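Local coordinates for putative sensory box/GGDEF family protein (PDB 3LID), which probably makes cyclic di-GMP from two GTP molecules under the control of its extracellular PDC-fold sensor domain, the part described here, at residues Q22-G27 with H262-D266; K77-I82 with R94-D98; A132-E138 with S149-R153. All coordinates share one frame; numbering follows the deposited sequence.

All three contacts belong to the extracellular sensor domain but serve different parts of it. Interaction 1 is wholly buried and apolar: it sets the long helix 9-45 against the sheet that holds strand 260-268, with no hydrogen bond between the segments. Interactions 2 and 3 both lie in the other antiparallel sheet, where backbone bonds between neighbouring strands do the joining. Interaction 2, also largely buried, closes a hairpin, with isoleucines on one face and charged side chains on the other, of which Lys96 is exposed. Interaction 3, partly buried, is the most polar and borders a bound phosphate. The two touch through the Lys80-Glu138 salt bridge, whereas interaction 1 stands about 21 Å from interaction 3, centre to centre.

Interaction 1. Residues Q22-G27 with H262-D266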
loop_
_atom_site.group_PDB
_atom_site.type_symbol
_atom_site.label_atom_id
_atom_site.label_comp_id
_atom_site.label_asym_id
_atom_site.label_seq_id
_atom_site.Cartn_x
_atom_site.Cartn_y
_atom_site.Cartn_z
ATOM N N GLN A 22 15.545 -1.748 -12.583
ATOM C CA GLN A 22 14.166 -1.226 -12.440
ATOM C C GLN A 22 13.764 -1.489 -10.955
ATOM O O GLN A 22 13.106 -0.622 -10.301
ATOM C CB GLN A 22 13.186 -2.000 -13.311
ATOM C CG GLN A 22 11.711 -1.479 -13.184
ATOM C CD GLN A 22 11.602 -0.021 -13.519
ATOM O OE1 GLN A 22 12.006 0.427 -14.622
ATOM N NE2 GLN A 22 11.140 0.795 -12.550
ATOM N N LEU A 23 14.022 -2.700 -10.469
ATOM C CA LEU A 23 13.625 -3.030 -9.070
ATOM C C LEU A 23 14.306 -2.077 -8.069
ATOM O O LEU A 23 13.714 -1.688 -7.085
ATOM C CB LEU A 23 13.956 -4.497 -8.726
ATOM C CG LEU A 23 13.089 -5.474 -9.516
ATOM C CD1 LEU A 23 13.615 -6.894 -9.163
ATOM C CD2 LEU A 23 11.617 -5.396 -9.065
ATOM N N ALA A 24 15.581 -1.712 -8.299
ATOM C CA ALA A 24 16.202 -0.764 -7.423
ATOM C C ALA A 24 15.527 0.611 -7.500
ATOM O O ALA A 24 15.390 1.273 -6.454
ATOM C CB ALA A 24 17.770 -0.655 -7.778
ATOM N N TYR A 25 15.202 1.052 -8.716
ATOM C CA TYR A 25 14.514 2.313 -8.943
ATOM C C TYR A 25 13.165 2.356 -8.144
ATOM O O TYR A 25 12.869 3.342 -7.417
ATOM C CB TYR A 25 14.209 2.413 -10.400
ATOM C CG TYR A 25 13.554 3.700 -10.837
ATOM C CD1 TYR A 25 14.315 4.693 -11.460
ATOM C CD2 TYR A 25 12.190 3.908 -10.710
ATOM C CE1 TYR A 25 13.702 5.892 -11.911
ATOM C CE2 TYR A 25 11.590 5.064 -11.153
ATOM C CZ TYR A 25 12.346 6.047 -11.740
ATOM O OH TYR A 25 11.721 7.200 -12.189
ATOM N N THR A 26 12.405 1.308 -8.354
ATOM C CA THR A 26 11.061 1.346 -7.821
ATOM C C THR A 26 11.175 1.172 -6.320
ATOM O O THR A 26 10.370 1.748 -5.552
ATOM C CB THR A 26 10.249 0.214 -8.459
ATOM O OG1 THR A 26 10.097 0.529 -9.838
ATOM C CG2 THR A 26 8.836 0.130 -7.791
ATOM N N GLY A 27 12.160 0.417 -5.836
ATOM C CA GLY A 27 12.290 0.305 -4.364
ATOM C C GLY A 27 12.579 1.647 -3.750
ATOM O O GLY A 27 12.058 1.969 -2.663
ATOM N N HIS A 262 7.879 -8.145 -1.357
ATOM C CA HIS A 262 8.808 -8.571 -2.472
ATOM C C HIS A 262 8.346 -7.983 -3.756
ATOM O O HIS A 262 7.165 -8.019 -4.095
ATOM C CB HIS A 262 8.780 -10.111 -2.567
ATOM C CG HIS A 262 9.105 -10.774 -1.269
ATOM N ND1 HIS A 262 10.352 -10.661 -0.668
ATOM C CD2 HIS A 262 8.372 -11.596 -0.461
ATOM C CE1 HIS A 262 10.372 -11.371 0.449
ATOM N NE2 HIS A 262 9.196 -11.961 0.598
ATOM N N LEU A 263 9.271 -7.374 -4.497
ATOM C CA LEU A 263 8.907 -6.748 -5.743
ATOM C C LEU A 263 9.424 -7.741 -6.819
ATOM O O LEU A 263 10.574 -8.166 -6.764
ATOM C CB LEU A 263 9.657 -5.418 -5.942
ATOM C CG LEU A 263 9.079 -4.195 -5.175
ATOM C CD1 LEU A 263 8.819 -4.487 -3.700
ATOM C CD2 LEU A 263 10.149 -3.062 -5.318
ATOM N N ILE A 264 8.564 -8.041 -7.763
ATOM C CA ILE A 264 8.848 -9.113 -8.778
ATOM C C ILE A 264 8.642 -8.607 -10.144
ATOM O O ILE A 264 7.636 -7.964 -10.450
ATOM C CB ILE A 264 7.886 -10.254 -8.539
ATOM C CG1 ILE A 264 8.008 -10.811 -7.098
ATOM C CG2 ILE A 264 7.997 -11.390 -9.629
ATOM C CD1 ILE A 264 9.298 -11.419 -6.745
ATOM N N ILE A 265 9.579 -8.965 -11.064
ATOM C CA ILE A 265 9.359 -8.780 -12.461
ATOM C C ILE A 265 9.436 -10.207 -13.016
ATOM O O ILE A 265 10.461 -10.846 -12.871
ATOM C CB ILE A 265 10.413 -7.864 -13.117
ATOM C CG1 ILE A 265 10.193 -6.455 -12.583
ATOM C CG2 ILE A 265 10.248 -7.824 -14.676
ATOM C CD1 ILE A 265 11.213 -5.451 -12.990
ATOM N N ASP A 266 8.328 -10.674 -13.568
ATOM C CA ASP A 266 8.164 -12.068 -14.031
ATOM C C ASP A 266 7.840 -11.975 -15.516
ATOM O O ASP A 266 6.816 -11.448 -15.905
ATOM C CB ASP A 266 7.069 -12.772 -13.178
ATOM C CG ASP A 266 6.611 -14.102 -13.741
ATOM O OD1 ASP A 266 7.089 -14.512 -14.836
ATOM O OD2 ASP A 266 5.721 -14.715 -13.096
#
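The amide of Gln22 is the flat group of this contact. Its NE2 gives a hydrogen bond to Thr26 OG1 one helical turn on, 2.9 Å long and lying in the amide plane, while the CB and CG behind it cross Ile265 at about a right angle, CB coming to 4.0 Å from Ile265 CD1. A bend at chi2 (57°) lifts the amide off the strand and back over its own helix, so the polar end is served there and by Ser184, through a weak bond to OE1, and only the methylenes meet the isoleucine.

Leu23 carries the centre. Its CD2 methyl drops between two strand side chains, 3.7 Å from Leu263 CB and 3.9 Å from Ile265 CG1. Leu23 slides past both in the opposite direction, and its CG also rests on Ile265 CD1. Ile265 reaches the helix because its CG1-CD1 arm is extended (chi2 174°).

In the PDC fold of the Cache clan, a long N-terminal helix spans two PAS-like sheets; here helix 9-45 packs on the one containing strand 260-268. The short segments approach to 9.4 Å and run roughly antiparallel, their directions 145° apart. Strands 189-195 and 246-254 flank this strand, bringing Ile191 to Leu263 and Thr26, and Ser251 to Leu23.

At the other end of the contact the CD2 methyl of Leu263 rests on the backbone of Gly27, 4.1 Å from its N. Beside it Thr26 presents its apolar branch, with CG2 4.2 Å from Leu263 CD2, and keeps its hydroxyl for Gln22.

Interaction 2. Residues K77-I82 with R94-D98; sequences KLYKQI and RIKYD
Tyr97 lies obliquely across Lys77 at the open end of a beta hairpin. With CG anti to the backbone N (chi1 169°), the tyrosine ring runs back beside the segment 77-79. Lys77 O lies at the ring edge, near its plane and 3.2 Å from Tyr97 CE2, while Tyr79 O approaches obliquely. The aliphatic CG of Lys77 sits 3.5 Å from Tyr97 OH. A bend at chi4 then brings the ammonium round to a water that accepts from Lys77 NZ at 3.0 Å and also hydrogen-bonds Tyr97 OH. Lys77 itself has positive phi, where the chain leaves helix 59-76.

Farther along, strands 79-86 and 91-98 pair antiparallel. Ile82 and Ile95 form a hydrogen-bonded pair: Ile95 N reaches Ile82 O at 2.8 Å almost straight, and Ile82 N returns a bond to Ile95 O. Their branched side chains lie on the same face, CB to CB 4.4 Å, and are covered by Trp69 of helix 59-76. Where the chain turns a corner at Lys80, Tyr97 N still finds Lys80 O at 3.0 Å, but from above the carbonyl plane.

The other face carries Gln81 and Lys96, a non-hydrogen-bonded pair. The Gln81 amide stands at the edge of the Arg94 guanidinium, the two planes 65° apart, and Lys96 CD covers one guanidinium face. Arg94 NH1 is held by Ile109 O, and Lys80 NZ by Glu138.

One face of the hairpin is thus apolar, turned to a helix, and the other polar and rich in positive charge, part of it balanced by Glu138. With the side chain of Gln81 about 3 Å from a bound phosphate, nearest atoms, this second face probably adds positive potential to an anion-binding pocket.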
loop_
_atom_site.group_PDB
_atom_site.type_symbol
_atom_site.label_atom_id
_atom_site.label_comp_id
_atom_site.label_asym_id
_atom_site.label_seq_id
_atom_site.Cartn_x
_atom_site.Cartn_y
_atom_site.Cartn_z
ATOM N N LYS A 77 -3.095 12.339 -2.173
ATOM C CA LYS A 77 -3.731 11.349 -3.087
ATOM C C LYS A 77 -3.654 9.876 -2.595
ATOM O O LYS A 77 -4.513 9.077 -2.994
ATOM C CB LYS A 77 -3.188 11.421 -4.530
ATOM C CG LYS A 77 -3.331 12.856 -5.029
ATOM C CD LYS A 77 -2.735 12.912 -6.451
ATOM C CE LYS A 77 -2.518 14.332 -6.849
ATOM N NZ LYS A 77 -3.784 14.894 -7.245
ATOM N N LEU A 78 -2.669 9.542 -1.759
ATOM C CA LEU A 78 -2.462 8.157 -1.425
ATOM C C LEU A 78 -3.270 7.670 -0.210
ATOM O O LEU A 78 -3.196 6.475 0.124
ATOM C CB LEU A 78 -0.961 7.835 -1.170
ATOM C CG LEU A 78 -0.262 8.730 -0.124
ATOM C CD1 LEU A 78 -0.501 8.109 1.178
ATOM C CD2 LEU A 78 1.298 8.762 -0.382
ATOM N N TYR A 79 -4.002 8.577 0.410
ATOM C CA TYR A 79 -4.933 8.159 1.520
ATOM C C TYR A 79 -6.347 7.980 1.023
ATOM O O TYR A 79 -6.919 8.914 0.469
ATOM C CB TYR A 79 -4.925 9.165 2.678
ATOM C CG TYR A 79 -3.552 9.403 3.203
ATOM C CD1 TYR A 79 -2.928 8.454 3.995
ATOM C CD2 TYR A 79 -2.827 10.578 2.849
ATOM C CE1 TYR A 79 -1.637 8.644 4.478
ATOM C CE2 TYR A 79 -1.540 10.772 3.348
ATOM C CZ TYR A 79 -0.937 9.779 4.099
ATOM O OH TYR A 79 0.343 9.961 4.578
ATOM N N LYS A 80 -6.869 6.761 1.154
ATOM C CA LYS A 80 -8.231 6.466 0.778
ATOM C C LYS A 80 -9.217 6.940 1.903
ATOM O O LYS A 80 -10.328 7.335 1.624
ATOM C CB LYS A 80 -8.335 4.975 0.512
ATOM C CG LYS A 80 -9.705 4.642 -0.059
ATOM C CD LYS A 80 -9.606 3.414 -0.956
ATOM C CE LYS A 80 -10.920 3.144 -1.635
ATOM N NZ LYS A 80 -11.910 2.687 -0.616
ATOM N N GLN A 81 -8.743 6.965 3.131
ATOM C CA GLN A 81 -9.525 7.520 4.231
ATOM C C GLN A 81 -8.606 8.107 5.227
ATOM O O GLN A 81 -7.490 7.672 5.355
ATOM C CB GLN A 81 -10.260 6.364 5.026
ATOM C CG GLN A 81 -11.231 5.590 4.144
ATOM C CD GLN A 81 -11.943 4.524 4.980
ATOM O OE1 GLN A 81 -11.598 3.314 4.955
ATOM N NE2 GLN A 81 -12.891 4.985 5.774
ATOM N N ILE A 82 -9.110 9.099 5.985
ATOM C CA ILE A 82 -8.401 9.696 7.090
ATOM C C ILE A 82 -9.484 9.816 8.175
ATOM O O ILE A 82 -10.540 10.410 7.914
ATOM C CB ILE A 82 -7.877 11.095 6.766
ATOM C CG1 ILE A 82 -6.859 10.955 5.586
ATOM C CG2 ILE A 82 -7.168 11.718 8.042
ATOM C CD1 ILE A 82 -6.378 12.364 5.122
ATOM N N ARG A 94 -14.524 11.139 9.644
ATOM C CA ARG A 94 -14.153 10.209 8.572
ATOM C C ARG A 94 -14.156 10.951 7.225
ATOM O O ARG A 94 -15.228 11.351 6.729
ATOM C CB ARG A 94 -15.214 9.097 8.520
ATOM C CG ARG A 94 -14.976 8.088 7.401
ATOM C CD ARG A 94 -15.844 6.838 7.605
ATOM N NE ARG A 94 -15.533 5.865 6.570
ATOM C CZ ARG A 94 -16.438 5.153 5.876
ATOM N NH1 ARG A 94 -17.768 5.262 6.084
ATOM N NH2 ARG A 94 -15.984 4.311 4.923
ATOM N N ILE A 95 -12.958 11.146 6.679
ATOM C CA ILE A 95 -12.856 11.767 5.341
ATOM C C ILE A 95 -12.533 10.616 4.434
ATOM O O ILE A 95 -11.676 9.806 4.747
ATOM C CB ILE A 95 -11.718 12.817 5.371
ATOM C CG1 ILE A 95 -12.134 14.084 6.203
ATOM C CG2 ILE A 95 -11.187 13.158 3.971
ATOM C CD1 ILE A 95 -13.438 14.565 6.079
ATOM N N LYS A 96 -13.202 10.604 3.288
ATOM C CA LYS A 96 -12.960 9.564 2.246
ATOM C C LYS A 96 -12.469 10.305 1.013
ATOM O O LYS A 96 -12.915 11.435 0.742
ATOM C CB LYS A 96 -14.236 8.770 1.887
ATOM C CG LYS A 96 -14.755 8.044 3.146
ATOM C CD LYS A 96 -16.033 7.402 2.806
ATOM C CE LYS A 96 -15.693 6.145 1.884
ATOM N NZ LYS A 96 -16.908 5.230 1.696
ATOM N N TYR A 97 -11.575 9.642 0.253
ATOM C CA TYR A 97 -11.019 10.291 -0.945
ATOM C C TYR A 97 -11.049 9.265 -2.057
ATOM O O TYR A 97 -10.753 8.037 -1.861
ATOM C CB TYR A 97 -9.577 10.783 -0.654
ATOM C CG TYR A 97 -8.863 11.209 -1.939
ATOM C CD1 TYR A 97 -9.203 12.426 -2.553
ATOM C CD2 TYR A 97 -7.873 10.400 -2.473
ATOM C CE1 TYR A 97 -8.538 12.848 -3.702
ATOM C CE2 TYR A 97 -7.173 10.782 -3.647
ATOM C CZ TYR A 97 -7.520 12.008 -4.221
ATOM O OH TYR A 97 -6.830 12.369 -5.367
ATOM N N ASP A 98 -11.393 9.749 -3.258
ATOM C CA ASP A 98 -11.497 8.849 -4.384
ATOM C C ASP A 98 -10.496 9.327 -5.463
ATOM O O ASP A 98 -10.672 10.414 -5.986
ATOM C CB ASP A 98 -12.893 8.998 -5.041
ATOM C CG ASP A 98 -13.034 8.119 -6.301
ATOM O OD1 ASP A 98 -13.013 6.880 -6.210
ATOM O OD2 ASP A 98 -13.257 8.689 -7.381
HETATM O O HOH W 1 -6.404 15.001 -5.813
#

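Interaction 3. Residues A132-E138 with S149-R153. With PO4 (phosphate ion), chain C; EDO (1,2-ethanediol), chain G; EDO (1,2-ethanediol), chain H.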
loop_
_atom_site.group_PDB
_atom_site.type_symbol
_atom_site.label_atom_id
_atom_site.label_comp_id
_atom_site.label_asym_id
_atom_site.label_seq_id
_atom_site.Cartn_x
_atom_site.Cartn_y
_atom_site.Cartn_z
ATOM N N ALA A 132 1.863 1.044 12.485
ATOM C CA ALA A 132 1.102 0.673 11.283
ATOM C C ALA A 132 0.656 -0.769 11.301
ATOM O O ALA A 132 1.315 -1.596 11.937
ATOM C CB ALA A 132 1.912 0.960 9.940
ATOM N N TRP A 133 -0.461 -1.069 10.630
ATOM C CA TRP A 133 -0.989 -2.416 10.565
ATOM C C TRP A 133 -0.523 -3.013 9.203
ATOM O O TRP A 133 -0.303 -2.272 8.228
ATOM C CB TRP A 133 -2.529 -2.351 10.637
ATOM C CG TRP A 133 -3.192 -3.679 10.762
ATOM C CD1 TRP A 133 -4.090 -4.216 9.900
ATOM C CD2 TRP A 133 -3.046 -4.604 11.861
ATOM N NE1 TRP A 133 -4.495 -5.464 10.386
ATOM C CE2 TRP A 133 -3.856 -5.729 11.561
ATOM C CE3 TRP A 133 -2.231 -4.606 13.012
ATOM C CZ2 TRP A 133 -3.972 -6.843 12.422
ATOM C CZ3 TRP A 133 -2.329 -5.738 13.906
ATOM C CH2 TRP A 133 -3.168 -6.844 13.579
ATOM N N GLY A 134 -0.349 -4.349 9.172
ATOM C CA GLY A 134 -0.027 -5.024 7.852
ATOM C C GLY A 134 -1.134 -4.754 6.811
ATOM O O GLY A 134 -2.318 -4.586 7.129
ATOM N N ILE A 135 -0.756 -4.780 5.543
ATOM C CA ILE A 135 -1.719 -4.561 4.450
ATOM C C ILE A 135 -2.890 -5.540 4.557
ATOM O O ILE A 135 -2.681 -6.732 4.781
ATOM C CB ILE A 135 -1.000 -4.726 3.095
ATOM C CG1 ILE A 135 -0.036 -3.517 2.949
ATOM C CG2 ILE A 135 -2.046 -4.684 1.947
ATOM C CD1 ILE A 135 0.993 -3.743 1.782
ATOM N N GLU A 136 -4.117 -4.997 4.494
ATOM C CA GLU A 136 -5.339 -5.791 4.753
ATOM C C GLU A 136 -6.479 -5.095 4.056
ATOM O O GLU A 136 -6.545 -3.832 4.002
ATOM C CB GLU A 136 -5.596 -5.776 6.263
ATOM C CG GLU A 136 -6.877 -6.421 6.671
ATOM C CD GLU A 136 -6.940 -6.404 8.206
ATOM O OE1 GLU A 136 -6.263 -7.219 8.844
ATOM O OE2 GLU A 136 -7.654 -5.575 8.792
ATOM N N LEU A 137 -7.368 -5.907 3.498
ATOM C CA LEU A 137 -8.488 -5.319 2.703
ATOM C C LEU A 137 -9.424 -4.547 3.646
ATOM O O LEU A 137 -9.645 -4.928 4.796
ATOM C CB LEU A 137 -9.298 -6.470 2.083
ATOM C CG LEU A 137 -8.459 -7.275 1.085
ATOM C CD1 LEU A 137 -9.143 -8.535 0.548
ATOM C CD2 LEU A 137 -8.136 -6.379 -0.098
ATOM N N GLU A 138 -9.983 -3.476 3.124
ATOM C CA GLU A 138 -11.028 -2.718 3.875
ATOM C C GLU A 138 -12.343 -3.490 4.057
ATOM O O GLU A 138 -12.729 -4.287 3.177
ATOM C CB GLU A 138 -11.321 -1.461 3.147
ATOM C CG GLU A 138 -10.093 -0.509 3.257
ATOM C CD GLU A 138 -10.313 0.886 2.637
ATOM O OE1 GLU A 138 -11.219 1.037 1.827
ATOM O OE2 GLU A 138 -9.572 1.902 2.952
ATOM N N SER A 149 -10.099 -3.523 -1.693
ATOM C CA SER A 149 -9.314 -2.337 -1.328
ATOM C C SER A 149 -8.215 -2.599 -0.298
ATOM O O SER A 149 -8.443 -2.465 0.932
ATOM C CB SER A 149 -10.321 -1.267 -0.841
ATOM O OG SER A 149 -9.664 -0.119 -0.318
ATOM N N PRO A 150 -6.998 -3.018 -0.759
ATOM C CA PRO A 150 -5.913 -3.310 0.166
ATOM C C PRO A 150 -5.339 -1.988 0.760
ATOM O O PRO A 150 -5.022 -1.032 -0.021
ATOM C CB PRO A 150 -4.829 -4.060 -0.702
ATOM C CG PRO A 150 -5.107 -3.507 -2.123
ATOM C CD PRO A 150 -6.651 -3.186 -2.179
ATOM N N SER A 151 -5.320 -1.909 2.085
ATOM C CA SER A 151 -4.906 -0.662 2.783
ATOM C C SER A 151 -3.853 -0.985 3.788
ATOM O O SER A 151 -3.898 -2.032 4.439
ATOM C CB SER A 151 -6.051 -0.023 3.651
ATOM O OG SER A 151 -7.007 0.643 2.916
ATOM N N LEU A 152 -2.890 -0.049 3.905
ATOM C CA LEU A 152 -1.871 -0.103 4.933
ATOM C C LEU A 152 -2.245 1.014 5.930
ATOM O O LEU A 152 -2.269 2.196 5.594
ATOM C CB LEU A 152 -0.510 0.132 4.256
ATOM C CG LEU A 152 0.677 -0.295 5.154
ATOM C CD1 LEU A 152 2.030 -0.422 4.263
ATOM C CD2 LEU A 152 0.836 0.645 6.306
ATOM N N ARG A 153 -2.674 0.613 7.109
ATOM C CA ARG A 153 -3.304 1.618 8.022
ATOM C C ARG A 153 -2.207 2.154 8.945
ATOM O O ARG A 153 -1.563 1.409 9.679
ATOM C CB ARG A 153 -4.389 0.904 8.881
ATOM C CG ARG A 153 -5.626 0.593 7.980
ATOM C CD ARG A 153 -6.539 -0.461 8.687
ATOM N NE ARG A 153 -7.616 -0.865 7.809
ATOM C CZ ARG A 153 -7.482 -1.781 6.862
ATOM N NH1 ARG A 153 -6.263 -2.371 6.650
ATOM N NH2 ARG A 153 -8.534 -2.081 6.102
HETATM P P PO4 C . -11.297 -0.211 7.362
HETATM O O1 PO4 C . -12.081 0.599 6.313
HETATM O O2 PO4 C . -12.102 0.006 8.651
HETATM O O3 PO4 C . -9.904 0.314 7.564
HETATM O O4 PO4 C . -11.284 -1.691 6.993
HETATM C C1 EDO G . 2.223 -4.409 13.703
HETATM O O1 EDO G . 1.794 -4.391 12.333
HETATM C C2 EDO G . 1.677 -5.643 14.399
HETATM O O2 EDO G . 1.294 -6.590 13.403
HETATM C C1 EDO H . -5.030 -9.487 1.009
HETATM O O1 EDO H . -4.010 -10.264 0.264
HETATM C C2 EDO H . -4.477 -8.094 1.241
HETATM O O2 EDO H . -3.405 -8.173 2.192
HETATM O O HOH W 2 -3.523 -2.203 7.265
HETATM O O HOH W 3 -11.691 -4.497 0.416
#
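Glu136 O is gripped from both faces of its carbonyl plane: Ser151 N comes from one side and Arg153 NH1 from the other, each at 3.0 Å, and Arg153 NH2 adds a weak bond. A single peptide oxygen thus serves the strand pairing and fixes the arginine as well. Glu136 N completes the antiparallel hydrogen-bonded pair by donating to Ser151 O.

The guanidinium is held between two side chains. Ser151 CB lies under one of its faces and Glu136 OE2 over the opposite one, 4.1 Å from Arg153 NH1 and well out of plane, so that only charge attraction acts; this carboxylate is salt-bridged to Arg116. Its other oxygen, OE1, takes the indole N-H of Trp133 NE1 at 2.9 Å, nearly straight (172°) but from above the carboxylate plane.

Along its NE-NH2 edge Arg153 meets a phosphate, NE to O3 at 2.6 Å and NH2 to O4 at 2.9 Å. Strands 131-140 and 150-160 belong to the antiparallel sheet of one PAS-like module of the PDC fold. Arg83, Lys113, Arg116, Tyr118 and Asn171 also bind this ion, probably from the crystallisation liquor, in a pocket consistent with an anionic ligand.

The Glu138 carboxylate straddles two serines, with weak bonds from Ser149 OG to OE1 and from Ser151 OG to OE2; Asn171 also hydrogen-bonds OE2, and Lys80 forms a salt bridge to OE1. The strand face turned from the phosphate is apolar: Ile135 CG1 packs on Leu152 CB at 3.9 Å, Ile135 CG2 reaches Pro150 CB, and Ile174 of helix 174-181 touches all three residues.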